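Local coordinates for protein ofchtiv-allosamidin (Ostrinia furnacalis, PDB 6JMB) that probably hydrolyses chitin as a family 18 glycoside hydrolase, a group IV insect chitinase captured here with the inhibitor allosamidin in its active-site cleft, at residues 325-330 with 364-369. Residues are numbered along the deposited sequence; the frame is centred on the assembly and turned at random.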
loop_
_atom_site.group_PDB
_atom_site.type_symbol
_atom_site.label_atom_id
_atom_site.label_comp_id
_atom_site.label_asym_id
_atom_site.label_seq_id
_atom_site.Cartn_x
_atom_site.Cartn_y
_atom_site.Cartn_z
ATOM N N GLU A 325 0.392 -14.534 -11.797
ATOM C CA GLU A 325 0.426 -14.090 -13.186
ATOM C C GLU A 325 0.211 -12.585 -13.302
ATOM O O GLU A 325 0.923 -11.905 -14.050
ATOM C CB GLU A 325 -0.612 -14.874 -13.992
ATOM C CG GLU A 325 -0.476 -16.392 -13.825
ATOM C CD GLU A 325 -1.445 -16.985 -12.797
ATOM O OE1 GLU A 325 -1.184 -16.907 -11.571
ATOM O OE2 GLU A 325 -2.476 -17.551 -13.226
ATOM N N SER A 326 -0.754 -12.030 -12.564
ATOM C CA SER A 326 -0.979 -10.592 -12.661
ATOM C C SER A 326 0.126 -9.804 -11.973
ATOM O O SER A 326 0.478 -8.712 -12.424
ATOM C CB SER A 326 -2.366 -10.211 -12.127
ATOM O OG SER A 326 -2.450 -10.368 -10.716
ATOM N N MET A 327 0.689 -10.345 -10.891
ATOM C CA MET A 327 1.848 -9.720 -10.264
ATOM C C MET A 327 3.022 -9.673 -11.233
ATOM O O MET A 327 3.735 -8.668 -11.308
ATOM C CB MET A 327 2.224 -10.493 -8.995
ATOM C CG MET A 327 3.131 -9.752 -8.034
ATOM S SD MET A 327 2.411 -8.200 -7.466
ATOM C CE MET A 327 1.007 -8.765 -6.506
ATOM N N THR A 328 3.221 -10.749 -11.999
ATOM C CA THR A 328 4.283 -10.768 -13.005
ATOM C C THR A 328 4.092 -9.644 -14.021
ATOM O O THR A 328 5.036 -8.914 -14.349
ATOM C CB THR A 328 4.327 -12.134 -13.696
ATOM O OG1 THR A 328 4.657 -13.139 -12.724
ATOM C CG2 THR A 328 5.398 -12.151 -14.796
ATOM N N ALA A 329 2.863 -9.480 -14.517
ATOM C CA ALA A 329 2.586 -8.407 -15.466
ATOM C C ALA A 329 2.865 -7.039 -14.855
ATOM O O ALA A 329 3.390 -6.145 -15.530
ATOM C CB ALA A 329 1.140 -8.500 -15.971
ATOM N N LYS A 330 2.521 -6.857 -13.581
ATOM C CA LYS A 330 2.761 -5.578 -12.921
ATOM C C LYS A 330 4.253 -5.280 -12.812
ATOM O O LYS A 330 4.684 -4.150 -13.067
ATOM C CB LYS A 330 2.111 -5.588 -11.536
ATOM C CG LYS A 330 0.607 -5.282 -11.561
ATOM C CD LYS A 330 -0.073 -5.613 -10.232
ATOM C CE LYS A 330 -1.501 -5.073 -10.165
ATOM N NZ LYS A 330 -2.428 -5.791 -11.099
ATOM N N LEU A 364 5.330 -12.405 -3.105
ATOM C CA LEU A 364 6.566 -11.695 -2.801
ATOM C C LEU A 364 7.753 -12.307 -3.538
ATOM O O LEU A 364 8.610 -11.580 -4.058
ATOM C CB LEU A 364 6.781 -11.677 -1.289
ATOM C CG LEU A 364 7.902 -10.790 -0.750
ATOM C CD1 LEU A 364 7.841 -9.381 -1.316
ATOM C CD2 LEU A 364 7.823 -10.754 0.764
ATOM N N ASN A 365 7.814 -13.640 -3.620
ATOM C CA ASN A 365 8.862 -14.273 -4.418
ATOM C C ASN A 365 8.749 -13.883 -5.886
ATOM O O ASN A 365 9.765 -13.650 -6.553
ATOM C CB ASN A 365 8.827 -15.792 -4.251
ATOM C CG ASN A 365 9.620 -16.260 -3.051
ATOM O OD1 ASN A 365 10.848 -16.150 -3.020
ATOM N ND2 ASN A 365 8.924 -16.789 -2.055
ATOM N N THR A 366 7.521 -13.783 -6.403
ATOM C CA THR A 366 7.337 -13.351 -7.787
ATOM C C THR A 366 7.926 -11.961 -8.008
ATOM O O THR A 366 8.633 -11.723 -8.995
ATOM C CB THR A 366 5.852 -13.375 -8.154
ATOM O OG1 THR A 366 5.371 -14.722 -8.102
ATOM C CG2 THR A 366 5.644 -12.837 -9.561
ATOM N N ILE A 367 7.644 -11.029 -7.096
ATOM C CA ILE A 367 8.187 -9.678 -7.217
ATOM C C ILE A 367 9.708 -9.714 -7.269
ATOM O O ILE A 367 10.334 -9.096 -8.141
ATOM C CB ILE A 367 7.682 -8.794 -6.062
ATOM C CG1 ILE A 367 6.183 -8.554 -6.200
ATOM C CG2 ILE A 367 8.433 -7.472 -6.046
ATOM C CD1 ILE A 367 5.544 -7.993 -4.941
ATOM N N ASN A 368 10.325 -10.451 -6.341
ATOM C CA ASN A 368 11.782 -10.497 -6.281
ATOM C C ASN A 368 12.361 -11.128 -7.542
ATOM O O ASN A 368 13.366 -10.648 -8.080
ATOM C CB ASN A 368 12.221 -11.265 -5.034
ATOM C CG ASN A 368 12.201 -10.401 -3.783
ATOM O OD1 ASN A 368 13.201 -9.771 -3.440
ATOM N ND2 ASN A 368 11.064 -10.366 -3.099
ATOM N N THR A 369 11.729 -12.197 -8.030
ATOM C CA THR A 369 12.218 -12.910 -9.206
ATOM C C THR A 369 12.141 -12.036 -10.452
ATOM O O THR A 369 13.109 -11.935 -11.215
ATOM C CB THR A 369 11.392 -14.186 -9.389
ATOM O OG1 THR A 369 11.694 -15.103 -8.330
ATOM C CG2 THR A 369 11.693 -14.844 -10.723
#
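M327 and I367 form the buried side of this helix-helix contact and touch through several atoms. CG of M327 lies 3.8 Å from CG1 of I367. The M327 chain starts anti to the backbone N (chi1 -163°) and bends at chi2, which brings SD beside the isoleucine, 4.0 Å from CD1 of I367. A further bend at chi3 turns only the terminal methyl, away from I367. The two side chains cross obliquely, and this pair is purely apolar.

The threonine side is partly exposed and rests mainly on one close methyl-oxygen approach. The T366 side chain leaves its helix toward 325-330, and its CG2 lies 3.3 Å from OG1 of T328, the two side chains meeting at about a right angle. The same methyl is 4.2 Å from CB of M327. No hydrogen bond links 325-330 with 364-369. Each threonine hydroxyl turns back to its own helix instead, T328 to the V324 carbonyl and T366 to that of P362.

The axes of 325-330 and 364-369 approach to 9.3 Å and run roughly parallel, 30° apart. Helices 324-336 and 362-373 are neighbours on the outside of the TIM barrel characteristic of family 18. M327 and I367 both pack on F249 of strand 243-256; M327 also meets V247, and I367 touches V6 of strand 5-11.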